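Side-chain contacts in TetR-like transcriptional regulator (PDB 3F1B), which probably binds regulatory DNA as a dimeric, all-helical transcription regulator of the TetR family: residues G100-H105 and A167-V172; V24-D29 and H33-D38; E135-L140 and L156-L161; R15-L20 and I66-L71. All coordinates share one frame; numbering follows the deposited sequence.

Interaction 1: G100-H105 and A167-V172. With SO4 (sulfate ion), chain D.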
loop_
_atom_site.group_PDB
_atom_site.type_symbol
_atom_site.label_atom_id
_atom_site.label_comp_id
_atom_site.label_asym_id
_atom_site.label_seq_id
_atom_site.Cartn_x
_atom_site.Cartn_y
_atom_site.Cartn_z
ATOM N N GLY A 100 -15.905 8.063 -3.837
ATOM C CA GLY A 100 -16.585 9.255 -3.267
ATOM C C GLY A 100 -16.211 9.449 -1.799
ATOM O O GLY A 100 -15.992 10.587 -1.334
ATOM N N PHE A 101 -16.079 8.343 -1.068
ATOM C CA PHE A 101 -15.652 8.407 0.333
ATOM C C PHE A 101 -14.198 8.946 0.518
ATOM O O PHE A 101 -13.890 9.725 1.430
ATOM C CB PHE A 101 -15.759 7.030 0.950
ATOM C CG PHE A 101 -15.020 6.898 2.262
ATOM C CD1 PHE A 101 -15.642 7.240 3.462
ATOM C CD2 PHE A 101 -13.703 6.434 2.301
ATOM C CE1 PHE A 101 -14.959 7.112 4.664
ATOM C CE2 PHE A 101 -13.024 6.319 3.537
ATOM C CZ PHE A 101 -13.668 6.663 4.695
ATOM N N VAL A 102 -13.306 8.508 -0.343
ATOM C CA VAL A 102 -11.920 8.890 -0.267
ATOM C C VAL A 102 -11.847 10.404 -0.565
ATOM O O VAL A 102 -11.138 11.159 0.088
ATOM C CB VAL A 102 -11.158 8.054 -1.298
ATOM C CG1 VAL A 102 -9.933 8.778 -1.791
ATOM C CG2 VAL A 102 -10.851 6.663 -0.720
ATOM N N GLY A 103 -12.628 10.826 -1.537
ATOM C CA GLY A 103 -12.617 12.179 -1.983
ATOM C C GLY A 103 -13.042 13.106 -0.885
ATOM O O GLY A 103 -12.464 14.181 -0.751
ATOM N N LYS A 104 -14.014 12.670 -0.080
ATOM C CA LYS A 104 -14.535 13.472 1.057
ATOM C C LYS A 104 -13.808 13.257 2.378
ATOM O O LYS A 104 -13.859 14.095 3.252
ATOM C CB LYS A 104 -16.027 13.210 1.294
ATOM C CG LYS A 104 -16.910 13.534 0.108
ATOM C CD LYS A 104 -18.387 13.184 0.366
ATOM C CE LYS A 104 -18.711 11.704 0.063
ATOM N NZ LYS A 104 -18.405 10.756 1.199
ATOM N N HIS A 105 -13.159 12.129 2.543
ATOM C CA HIS A 105 -12.627 11.783 3.849
ATOM C C HIS A 105 -11.177 11.344 3.637
ATOM O O HIS A 105 -10.754 10.250 4.027
ATOM C CB HIS A 105 -13.533 10.727 4.526
ATOM C CG HIS A 105 -15.000 11.079 4.485
ATOM N ND1 HIS A 105 -15.661 11.690 5.534
ATOM C CD2 HIS A 105 -15.924 10.955 3.498
ATOM C CE1 HIS A 105 -16.925 11.912 5.205
ATOM N NE2 HIS A 105 -17.115 11.472 3.975
ATOM N N ALA A 167 -4.298 2.592 -5.477
ATOM C CA ALA A 167 -3.385 3.645 -5.887
ATOM C C ALA A 167 -4.147 4.821 -6.481
ATOM O O ALA A 167 -3.720 5.956 -6.371
ATOM C CB ALA A 167 -2.361 3.121 -6.895
ATOM N N VAL A 168 -5.280 4.544 -7.109
ATOM C CA VAL A 168 -6.073 5.585 -7.776
ATOM C C VAL A 168 -6.819 6.423 -6.701
ATOM O O VAL A 168 -6.805 7.650 -6.751
ATOM C CB VAL A 168 -7.030 4.968 -8.855
ATOM C CG1 VAL A 168 -8.149 5.934 -9.234
ATOM C CG2 VAL A 168 -6.230 4.603 -10.134
ATOM N N ALA A 169 -7.414 5.725 -5.736
ATOM C CA ALA A 169 -7.959 6.314 -4.553
ATOM C C ALA A 169 -6.983 7.344 -4.006
ATOM O O ALA A 169 -7.392 8.472 -3.761
ATOM C CB ALA A 169 -8.259 5.246 -3.521
ATOM N N ASP A 170 -5.710 6.994 -3.846
ATOM C CA ASP A 170 -4.662 7.977 -3.407
ATOM C C ASP A 170 -4.696 9.278 -4.172
ATOM O O ASP A 170 -4.641 10.339 -3.609
ATOM C CB ASP A 170 -3.250 7.428 -3.629
ATOM C CG ASP A 170 -2.492 7.193 -2.345
ATOM O OD1 ASP A 170 -3.063 7.447 -1.252
ATOM O OD2 ASP A 170 -1.299 6.747 -2.428
ATOM N N ARG A 171 -4.748 9.186 -5.485
ATOM C CA ARG A 171 -4.817 10.372 -6.305
ATOM C C ARG A 171 -6.190 11.074 -6.208
ATOM O O ARG A 171 -6.240 12.290 -6.243
ATOM C CB ARG A 171 -4.469 10.033 -7.756
ATOM C CG ARG A 171 -3.039 9.585 -7.939
ATOM C CD ARG A 171 -2.051 10.725 -7.839
ATOM N NE ARG A 171 -0.739 10.212 -7.425
ATOM C CZ ARG A 171 0.390 10.255 -8.151
ATOM N NH1 ARG A 171 0.440 10.803 -9.377
ATOM N NH2 ARG A 171 1.497 9.746 -7.632
ATOM N N VAL A 172 -7.282 10.324 -6.118
ATOM C CA VAL A 172 -8.569 10.907 -5.805
ATOM C C VAL A 172 -8.505 11.662 -4.453
ATOM O O VAL A 172 -8.811 12.834 -4.404
ATOM C CB VAL A 172 -9.706 9.843 -5.834
ATOM C CG1 VAL A 172 -10.955 10.358 -5.155
ATOM C CG2 VAL A 172 -9.985 9.420 -7.257
HETATM S S SO4 D . -20.768 11.729 3.022
HETATM O O1 SO4 D . -22.129 12.040 3.473
HETATM O O2 SO4 D . -19.862 12.823 3.399
HETATM O O3 SO4 D . -20.282 10.504 3.666
HETATM O O4 SO4 D . -20.831 11.560 1.573
#
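Val102 carries the apolar contact. With CG1 anti to the backbone N (chi1 152°), that methyl reaches Ala169 O at 3.2 Å and lies 3.9 Å from Val172 CG1; the two valine side chains cross at about a right angle. Its other methyl, CG2, meets Ala169 CB at 4.1 Å. Backbone takes part too: Val172 CG1 sits 4.0 Å from Gly103 N. The local axes of 100-104 and 167-172 cross at -41°, 8.8 Å apart at closest approach, within the helical TetR-type C-terminal domain. Trp109 touches both Val102 and Ala169. Polar contacts gather at the end of helix 87-104, where His105 is the N-cap of helix 106-115. His105 CB lies over the rim of one face of the Phe101 ring, and the imidazole edge faces a sulfate, probably from the crystallisation liquor, with His105 NE2 3.1 Å from its O2. Lys104 NZ approaches the same NE2 in the ring plane at 3.1 Å. NE2 accepts from the lysine only unprotonated and gives to the sulfate only protonated, so the bonds probably exclude each other. With alanine at His105, the sulfate is likely to lose this ring partner and the lysine end to turn more freely.

Interaction 2: V24-D29 and H33-D38. With SO4 (sulfate ion), chain C.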
loop_
_atom_site.group_PDB
_atom_site.type_symbol
_atom_site.label_atom_id
_atom_site.label_comp_id
_atom_site.label_asym_id
_atom_site.label_seq_id
_atom_site.Cartn_x
_atom_site.Cartn_y
_atom_site.Cartn_z
ATOM N N VAL A 24 -7.545 11.414 14.029
ATOM C CA VAL A 24 -7.469 11.141 12.617
ATOM C C VAL A 24 -6.516 12.157 11.965
ATOM O O VAL A 24 -5.528 11.767 11.304
ATOM C CB VAL A 24 -8.866 11.069 11.956
ATOM C CG1 VAL A 24 -8.758 11.022 10.456
ATOM C CG2 VAL A 24 -9.525 9.804 12.348
ATOM N N ASP A 25 -6.804 13.436 12.173
ATOM C CA ASP A 25 -5.899 14.541 11.819
ATOM C C ASP A 25 -4.444 14.199 12.075
ATOM O O ASP A 25 -3.653 13.982 11.141
ATOM C CB ASP A 25 -6.238 15.784 12.650
ATOM C CG ASP A 25 -7.622 16.334 12.354
ATOM O OD1 ASP A 25 -7.917 17.455 12.828
ATOM O OD2 ASP A 25 -8.425 15.658 11.656
ATOM N N VAL A 26 -4.113 14.112 13.352
ATOM C CA VAL A 26 -2.744 13.929 13.743
ATOM C C VAL A 26 -2.152 12.649 13.152
ATOM O O VAL A 26 -0.993 12.644 12.727
ATOM C CB VAL A 26 -2.566 14.001 15.286
ATOM C CG1 VAL A 26 -1.101 14.199 15.622
ATOM C CG2 VAL A 26 -3.399 15.138 15.881
ATOM N N PHE A 27 -2.919 11.564 13.099
ATOM C CA PHE A 27 -2.365 10.340 12.540
ATOM C C PHE A 27 -2.105 10.471 11.028
ATOM O O PHE A 27 -1.082 9.989 10.518
ATOM C CB PHE A 27 -3.270 9.153 12.798
ATOM C CG PHE A 27 -3.151 8.573 14.161
ATOM C CD1 PHE A 27 -1.901 8.233 14.687
ATOM C CD2 PHE A 27 -4.324 8.308 14.921
ATOM C CE1 PHE A 27 -1.801 7.679 15.978
ATOM C CE2 PHE A 27 -4.258 7.756 16.179
ATOM C CZ PHE A 27 -2.974 7.436 16.729
ATOM N N SER A 28 -3.037 11.106 10.309
ATOM C CA SER A 28 -2.874 11.297 8.860
ATOM C C SER A 28 -1.831 12.378 8.574
ATOM O O SER A 28 -1.031 12.240 7.664
ATOM C CB SER A 28 -4.202 11.592 8.145
ATOM O OG SER A 28 -4.671 12.891 8.454
ATOM N N ASP A 29 -1.834 13.441 9.368
ATOM C CA ASP A 29 -0.826 14.476 9.258
ATOM C C ASP A 29 0.597 13.925 9.409
ATOM O O ASP A 29 1.456 14.189 8.580
ATOM C CB ASP A 29 -1.093 15.565 10.301
ATOM C CG ASP A 29 -0.477 16.920 9.922
ATOM O OD1 ASP A 29 -0.130 17.118 8.735
ATOM O OD2 ASP A 29 -0.348 17.802 10.809
ATOM N N HIS A 33 3.960 6.675 14.325
ATOM C CA HIS A 33 5.097 6.800 15.235
ATOM C C HIS A 33 5.345 8.279 15.662
ATOM O O HIS A 33 5.643 8.539 16.837
ATOM C CB HIS A 33 6.343 6.145 14.615
ATOM C CG HIS A 33 7.211 5.408 15.595
ATOM N ND1 HIS A 33 8.416 5.903 16.061
ATOM C CD2 HIS A 33 7.064 4.193 16.168
ATOM C CE1 HIS A 33 8.957 5.034 16.897
ATOM N NE2 HIS A 33 8.158 3.986 16.977
ATOM N N GLU A 34 5.191 9.226 14.723
ATOM C CA GLU A 34 5.469 10.656 14.960
ATOM C C GLU A 34 4.252 11.436 15.471
ATOM O O GLU A 34 4.354 12.630 15.756
ATOM C CB GLU A 34 6.049 11.325 13.707
ATOM C CG GLU A 34 6.990 12.530 13.966
ATOM C CD GLU A 34 8.443 12.132 14.283
ATOM O OE1 GLU A 34 9.360 12.979 14.134
ATOM O OE2 GLU A 34 8.682 10.971 14.683
ATOM N N THR A 35 3.107 10.762 15.573
ATOM C CA THR A 35 1.959 11.303 16.297
ATOM C C THR A 35 2.125 11.052 17.803
ATOM O O THR A 35 2.584 9.989 18.196
ATOM C CB THR A 35 0.627 10.708 15.776
ATOM O OG1 THR A 35 0.205 11.455 14.624
ATOM C CG2 THR A 35 -0.466 10.770 16.828
ATOM N N SER A 36 1.762 12.024 18.632
ATOM C CA SER A 36 1.870 11.861 20.074
ATOM C C SER A 36 0.531 12.105 20.708
ATOM O O SER A 36 -0.328 12.773 20.134
ATOM C CB SER A 36 2.883 12.852 20.654
ATOM O OG SER A 36 2.491 14.207 20.433
HETATM N N MSE A 37 0.351 11.560 21.902
HETATM C CA MSE A 37 -0.867 11.813 22.679
HETATM C C MSE A 37 -0.977 13.308 22.980
HETATM O O MSE A 37 -2.064 13.874 22.988
HETATM C CB MSE A 37 -0.874 10.950 23.936
HETATM C CG MSE A 37 -1.027 9.477 23.612
HETATM SE SE MSE A 37 -2.748 9.126 22.772
HETATM C CE MSE A 37 -3.659 8.567 24.383
ATOM N N ASP A 38 0.176 13.925 23.166
ATOM C CA ASP A 38 0.326 15.350 23.289
ATOM C C ASP A 38 -0.412 16.087 22.192
ATOM O O ASP A 38 -1.304 16.892 22.447
ATOM C CB ASP A 38 1.804 15.705 23.133
ATOM C CG ASP A 38 2.518 15.930 24.461
ATOM O OD1 ASP A 38 1.860 16.163 25.511
ATOM O OD2 ASP A 38 3.772 15.901 24.437
HETATM S S SO4 C . 2.952 11.100 24.095
HETATM O O1 SO4 C . 2.507 12.453 23.782
HETATM O O2 SO4 C . 2.467 10.826 25.454
HETATM O O3 SO4 C . 2.418 10.132 23.131
HETATM O O4 SO4 C . 4.409 11.025 24.065
#
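Thr35 wedges its side chain between Val26 and Phe27, and the tight part of the contact lies here. Its first torsion (chi1 -84°) puts OG1 beside the backbone N and CG2 anti to it, which brings this methyl to 3.5 Å from Phe27 CE1; the two side chains cross at about a right angle, the methyl coming in obliquely to the ring. The hydroxyl turns to Val26, with OG1 3.2 Å from Val26 CG1, and OG1 makes a weak hydrogen bond to Gly31 O. Around this buried cluster the Phe27 ring meets Phe62 edge-to-face, and Ile40 packs on both Val26 and Thr35.

The solvent side begins one residue further on, with Ser36, Asp38 and a bound sulfate, while the Met37 side chain turns back inside onto Leu51, Tyr52 and Leu61. Ser36 points away from helix 12-30 and acts as N-cap, its OG bonded to Ala39 N. The first turn of helix 37-43 then holds the sulfate by backbone amides: Met37 N, of a selenomethionine, gives a nearly straight bond to O3 (2.8 Å, 170°), and Asp38 N another to O1 (2.8 Å, 165°). The helix start would favour such an anion, whereas the exposed Asp38 carboxylate is paired with Lys48. The sulfate, probably from the crystallisation liquor, might mimic a DNA phosphate at this helix start, where the predicted helix-turn-helix of the TetR-family DNA-binding domain begins.

Interaction 3: E135-L140 and L156-L161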
loop_
_atom_site.group_PDB
_atom_site.type_symbol
_atom_site.label_atom_id
_atom_site.label_comp_id
_atom_site.label_asym_id
_atom_site.label_seq_id
_atom_site.Cartn_x
_atom_site.Cartn_y
_atom_site.Cartn_z
ATOM N N GLU A 135 -11.518 -11.038 -2.307
ATOM C CA GLU A 135 -12.438 -12.157 -2.415
ATOM C C GLU A 135 -13.843 -11.762 -2.871
ATOM O O GLU A 135 -14.457 -12.443 -3.667
ATOM C CB GLU A 135 -12.520 -12.832 -1.038
ATOM C CG GLU A 135 -13.638 -13.869 -0.884
ATOM C CD GLU A 135 -13.657 -14.577 0.506
ATOM O OE1 GLU A 135 -13.969 -15.788 0.544
ATOM O OE2 GLU A 135 -13.385 -13.940 1.556
ATOM N N LEU A 136 -14.376 -10.673 -2.339
ATOM C CA LEU A 136 -15.669 -10.191 -2.798
ATOM C C LEU A 136 -15.602 -9.782 -4.276
ATOM O O LEU A 136 -16.539 -10.009 -5.028
ATOM C CB LEU A 136 -16.138 -9.000 -1.955
ATOM C CG LEU A 136 -16.765 -9.410 -0.610
ATOM C CD1 LEU A 136 -16.712 -8.295 0.473
ATOM C CD2 LEU A 136 -18.190 -10.080 -0.723
ATOM N N THR A 137 -14.480 -9.201 -4.695
ATOM C CA THR A 137 -14.344 -8.708 -6.046
ATOM C C THR A 137 -14.222 -9.839 -7.044
ATOM O O THR A 137 -14.742 -9.736 -8.163
ATOM C CB THR A 137 -13.086 -7.823 -6.126
ATOM O OG1 THR A 137 -13.275 -6.749 -5.226
ATOM C CG2 THR A 137 -12.855 -7.264 -7.505
ATOM N N ALA A 138 -13.469 -10.874 -6.686
ATOM C CA ALA A 138 -13.335 -12.043 -7.562
ATOM C C ALA A 138 -14.662 -12.718 -7.785
ATOM O O ALA A 138 -14.935 -13.153 -8.902
ATOM C CB ALA A 138 -12.374 -13.037 -6.976
ATOM N N HIS A 139 -15.461 -12.849 -6.724
ATOM C CA HIS A 139 -16.808 -13.411 -6.833
ATOM C C HIS A 139 -17.656 -12.589 -7.780
ATOM O O HIS A 139 -18.352 -13.145 -8.606
ATOM C CB HIS A 139 -17.547 -13.434 -5.493
ATOM C CG HIS A 139 -17.020 -14.414 -4.487
ATOM N ND1 HIS A 139 -17.405 -14.383 -3.157
ATOM C CD2 HIS A 139 -16.170 -15.464 -4.607
ATOM C CE1 HIS A 139 -16.819 -15.375 -2.504
ATOM N NE2 HIS A 139 -16.065 -16.045 -3.360
ATOM N N LEU A 140 -17.642 -11.259 -7.681
ATOM C CA LEU A 140 -18.501 -10.540 -8.613
ATOM C C LEU A 140 -17.956 -10.542 -10.038
ATOM O O LEU A 140 -18.734 -10.563 -11.003
ATOM C CB LEU A 140 -18.875 -9.163 -8.118
ATOM C CG LEU A 140 -17.928 -8.017 -8.323
ATOM C CD1 LEU A 140 -17.974 -7.529 -9.812
ATOM C CD2 LEU A 140 -18.397 -6.946 -7.358
ATOM N N LEU A 156 -7.080 -13.195 -9.544
ATOM C CA LEU A 156 -5.947 -12.460 -10.101
ATOM C C LEU A 156 -6.318 -11.084 -10.698
ATOM O O LEU A 156 -5.646 -10.065 -10.440
ATOM C CB LEU A 156 -5.255 -13.358 -11.126
ATOM C CG LEU A 156 -4.044 -12.903 -11.930
ATOM C CD1 LEU A 156 -3.004 -12.079 -11.129
ATOM C CD2 LEU A 156 -3.400 -14.126 -12.560
ATOM N N ILE A 157 -7.385 -11.062 -11.491
ATOM C CA ILE A 157 -7.983 -9.818 -11.904
ATOM C C ILE A 157 -8.428 -9.065 -10.634
ATOM O O ILE A 157 -8.158 -7.856 -10.493
ATOM C CB ILE A 157 -9.185 -10.044 -12.863
ATOM C CG1 ILE A 157 -8.792 -10.972 -13.982
ATOM C CG2 ILE A 157 -9.764 -8.696 -13.375
ATOM C CD1 ILE A 157 -7.673 -10.451 -14.874
ATOM N N ALA A 158 -9.007 -9.776 -9.667
ATOM C CA ALA A 158 -9.458 -9.066 -8.464
ATOM C C ALA A 158 -8.363 -8.350 -7.767
ATOM O O ALA A 158 -8.545 -7.233 -7.312
ATOM C CB ALA A 158 -10.180 -9.987 -7.475
ATOM N N ILE A 159 -7.227 -9.001 -7.632
ATOM C CA ILE A 159 -6.129 -8.434 -6.869
ATOM C C ILE A 159 -5.595 -7.243 -7.627
ATOM O O ILE A 159 -5.334 -6.202 -7.029
ATOM C CB ILE A 159 -4.988 -9.473 -6.718
ATOM C CG1 ILE A 159 -5.438 -10.646 -5.818
ATOM C CG2 ILE A 159 -3.727 -8.826 -6.142
ATOM C CD1 ILE A 159 -4.755 -12.076 -6.163
ATOM N N ALA A 160 -5.384 -7.399 -8.942
ATOM C CA ALA A 160 -4.916 -6.277 -9.753
ATOM C C ALA A 160 -5.878 -5.064 -9.696
ATOM O O ALA A 160 -5.401 -3.927 -9.595
ATOM C CB ALA A 160 -4.759 -6.710 -11.156
ATOM N N LEU A 161 -7.200 -5.297 -9.808
ATOM C CA LEU A 161 -8.233 -4.237 -9.712
ATOM C C LEU A 161 -8.231 -3.536 -8.335
ATOM O O LEU A 161 -8.449 -2.316 -8.219
ATOM C CB LEU A 161 -9.618 -4.861 -9.922
ATOM C CG LEU A 161 -10.846 -4.098 -10.515
ATOM C CD1 LEU A 161 -12.173 -4.401 -9.829
ATOM C CD2 LEU A 161 -10.713 -2.524 -10.743
#
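Ala138 and Ala158 meet where the two helices come nearest, their CA atoms 5.0 Å apart. Van der Waals packing of methyl groups carries the contact. Ala158 CB points into the other helix and lies 3.8 Å from Ala138 CB and 3.5 Å from Ala138 N, pressing on backbone as well as on a methyl. Thr137 adds its methyl: chi1 of -61° places OG1 beside the backbone N and CG2 anti to it, and CG2 fits between Ala158 CB and Leu161 CD1, 3.8 Å from each; the threonine and leucine side chains lie obliquely across one another. Small residues at the crossing let the local axes of 135-140 and 156-161 approach to 8.1 Å at an angle of 126°. Helix 153-173 packs on helix 126-143 of its own chain, while Ile157 and Ala160 pack on Leu185 of the second subunit, consistent with the helical dimer interface of TetR-family regulators. The polar branch of Thr137 plays no part across the contact: OG1 is hydrogen-bonded to Leu133 O one turn earlier in its helix. Leu161 reaches further into the core, touching Leu91 of helix 87-104 together with Leu186, Leu189 and Ala190 of helix 179-196.

Interaction 4: R15-L20 and I66-L71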
loop_
_atom_site.group_PDB
_atom_site.type_symbol
_atom_site.label_atom_id
_atom_site.label_comp_id
_atom_site.label_asym_id
_atom_site.label_seq_id
_atom_site.Cartn_x
_atom_site.Cartn_y
_atom_site.Cartn_z
ATOM N N ARG A 15 -18.074 13.550 23.001
ATOM C CA ARG A 15 -16.696 13.747 23.424
ATOM C C ARG A 15 -15.817 12.805 22.585
ATOM O O ARG A 15 -14.799 13.227 22.027
ATOM C CB ARG A 15 -16.551 13.486 24.921
ATOM C CG ARG A 15 -15.517 14.380 25.622
ATOM C CD ARG A 15 -15.701 15.882 25.282
ATOM N NE ARG A 15 -15.121 16.787 26.292
ATOM C CZ ARG A 15 -15.806 17.462 27.225
ATOM N NH1 ARG A 15 -17.128 17.361 27.315
ATOM N NH2 ARG A 15 -15.159 18.248 28.081
ATOM N N GLU A 16 -16.257 11.545 22.508
ATOM C CA GLU A 16 -15.791 10.505 21.575
ATOM C C GLU A 16 -15.438 11.020 20.180
ATOM O O GLU A 16 -14.277 10.990 19.767
ATOM C CB GLU A 16 -16.929 9.497 21.395
ATOM C CG GLU A 16 -16.590 8.227 20.634
ATOM C CD GLU A 16 -16.226 7.102 21.594
ATOM O OE1 GLU A 16 -15.083 7.139 22.140
ATOM O OE2 GLU A 16 -17.092 6.205 21.820
ATOM N N GLN A 17 -16.463 11.484 19.469
ATOM C CA GLN A 17 -16.313 11.923 18.099
ATOM C C GLN A 17 -15.324 13.072 17.972
ATOM O O GLN A 17 -14.612 13.153 16.962
ATOM C CB GLN A 17 -17.666 12.226 17.444
ATOM C CG GLN A 17 -17.672 13.296 16.344
ATOM C CD GLN A 17 -18.251 14.636 16.831
ATOM O OE1 GLN A 17 -19.301 15.068 16.366
ATOM N NE2 GLN A 17 -17.582 15.276 17.796
ATOM N N GLN A 18 -15.233 13.924 18.991
ATOM C CA GLN A 18 -14.256 15.004 18.946
ATOM C C GLN A 18 -12.824 14.500 19.076
ATOM O O GLN A 18 -11.910 15.037 18.427
ATOM C CB GLN A 18 -14.529 15.994 20.037
ATOM C CG GLN A 18 -15.582 16.966 19.706
ATOM C CD GLN A 18 -15.813 17.921 20.853
ATOM O OE1 GLN A 18 -14.976 18.031 21.762
ATOM N NE2 GLN A 18 -16.949 18.606 20.835
HETATM N N MSE A 19 -12.630 13.469 19.901
HETATM C CA MSE A 19 -11.304 12.893 20.139
HETATM C C MSE A 19 -10.833 12.090 18.942
HETATM O O MSE A 19 -9.666 12.077 18.636
HETATM C CB MSE A 19 -11.333 11.959 21.346
HETATM C CG MSE A 19 -11.173 12.657 22.661
HETATM SE SE MSE A 19 -11.564 11.525 24.220
HETATM C CE MSE A 19 -10.669 12.632 25.542
ATOM N N LEU A 20 -11.743 11.390 18.297
ATOM C CA LEU A 20 -11.416 10.565 17.163
ATOM C C LEU A 20 -11.143 11.401 15.899
ATOM O O LEU A 20 -10.228 11.089 15.118
ATOM C CB LEU A 20 -12.488 9.475 16.969
ATOM C CG LEU A 20 -12.530 8.366 18.066
ATOM C CD1 LEU A 20 -13.794 7.538 17.993
ATOM C CD2 LEU A 20 -11.349 7.416 18.088
ATOM N N ILE A 66 -9.018 3.538 13.937
ATOM C CA ILE A 66 -9.005 2.638 12.798
ATOM C C ILE A 66 -10.350 1.932 12.670
ATOM O O ILE A 66 -10.904 1.803 11.584
ATOM C CB ILE A 66 -7.809 1.604 12.851
ATOM C CG1 ILE A 66 -6.511 2.308 12.471
ATOM C CG2 ILE A 66 -8.050 0.386 11.935
ATOM C CD1 ILE A 66 -6.171 2.221 11.019
ATOM N N GLN A 67 -10.857 1.455 13.787
ATOM C CA GLN A 67 -12.193 0.875 13.824
ATOM C C GLN A 67 -13.266 1.812 13.206
ATOM O O GLN A 67 -14.036 1.373 12.354
ATOM C CB GLN A 67 -12.533 0.578 15.284
ATOM C CG GLN A 67 -12.073 -0.779 15.742
ATOM C CD GLN A 67 -13.037 -1.875 15.272
ATOM O OE1 GLN A 67 -12.618 -2.866 14.675
ATOM N NE2 GLN A 67 -14.332 -1.681 15.531
ATOM N N ARG A 68 -13.311 3.080 13.648
ATOM C CA ARG A 68 -14.296 4.031 13.200
ATOM C C ARG A 68 -14.163 4.395 11.707
ATOM O O ARG A 68 -15.159 4.362 10.968
ATOM C CB ARG A 68 -14.265 5.306 14.041
ATOM C CG ARG A 68 -15.499 6.194 13.729
ATOM C CD ARG A 68 -15.534 7.511 14.464
ATOM N NE ARG A 68 -14.557 8.395 13.860
ATOM C CZ ARG A 68 -14.463 9.706 14.068
ATOM N NH1 ARG A 68 -15.318 10.364 14.895
ATOM N NH2 ARG A 68 -13.501 10.365 13.416
ATOM N N GLU A 69 -12.977 4.787 11.250
ATOM C CA GLU A 69 -12.819 5.066 9.823
ATOM C C GLU A 69 -13.082 3.811 8.926
ATOM O O GLU A 69 -13.704 3.920 7.859
ATOM C CB GLU A 69 -11.444 5.692 9.563
ATOM C CG GLU A 69 -11.162 6.904 10.501
ATOM C CD GLU A 69 -12.340 7.887 10.579
ATOM O OE1 GLU A 69 -13.094 8.028 9.610
ATOM O OE2 GLU A 69 -12.530 8.548 11.616
ATOM N N GLY A 70 -12.682 2.621 9.395
ATOM C CA GLY A 70 -13.015 1.355 8.707
ATOM C C GLY A 70 -14.516 1.181 8.504
ATOM O O GLY A 70 -14.962 0.732 7.462
ATOM N N LEU A 71 -15.290 1.550 9.520
ATOM C CA LEU A 71 -16.733 1.493 9.454
ATOM C C LEU A 71 -17.290 2.422 8.393
ATOM O O LEU A 71 -18.216 2.035 7.686
ATOM C CB LEU A 71 -17.351 1.883 10.790
ATOM C CG LEU A 71 -17.882 0.825 11.725
ATOM C CD1 LEU A 71 -17.904 1.387 13.197
ATOM C CD2 LEU A 71 -19.256 0.419 11.244
#
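Leu20 CB sits over the centre of one face of the Arg68 guanidinium, 3.5 Å from CZ. Further down the two side chains run obliquely across each other, and Leu20 CD1 touches Arg68 CD at 3.9 Å. Gln17 meets the same group differently: its CB lies at the guanidinium edge, 3.9 Å from Arg68 NH1, and its amide plane is turned 73° from the guanidinium. Gln17 O stands obliquely to the group, 3.5 Å from Arg68 NH1, without forming a hydrogen bond. The contact joins helix 12-30, first of the TetR-type DNA-binding domain, to helix 58-77, which leads on towards the C-terminal helices. Arg68 starts out extended and bends at chi3 (74°), which swings its side-on edge back to the neighbouring Glu69. Arg68 NE and NH2 both bond to Glu69 OE2, at 3.0 and 2.7 Å, and the NH2 bond meets the oxygen nearly along its C-O axis. Asp21 forms a second salt bridge with NH2, while Glu69 OE1 is paired with Arg72. A leucine in place of Arg68 would probably leave Asp21 and Glu69 OE2 without this cation and strip the flat cover from Leu20 CB.

Overall arrangement
Interactions 2 and 4 share helix 12-30, their centres 14 Å apart; Val24 CG2 touches Glu69 OE2 at 3.3 Å, so the helix-turn-helix packing adjoins the Arg68 charge cluster. Interaction 4 in turn meets interaction 1, where Phe101 CZ lies 4.2 Å from Glu69 O, a direct link between helices 58-77 and 87-104. Interactions 1 and 3 both use helix 153-173, with centres about 19 Å apart. Interactions 2 and 3 lie on opposite sides of the chain's centre, about 33 Å between centres, which separates the probable DNA-binding end from the C-terminal helices. Interactions 1, 2 and 3 all touch the second subunit, and interactions 1 and 2 each carry their own sulfate.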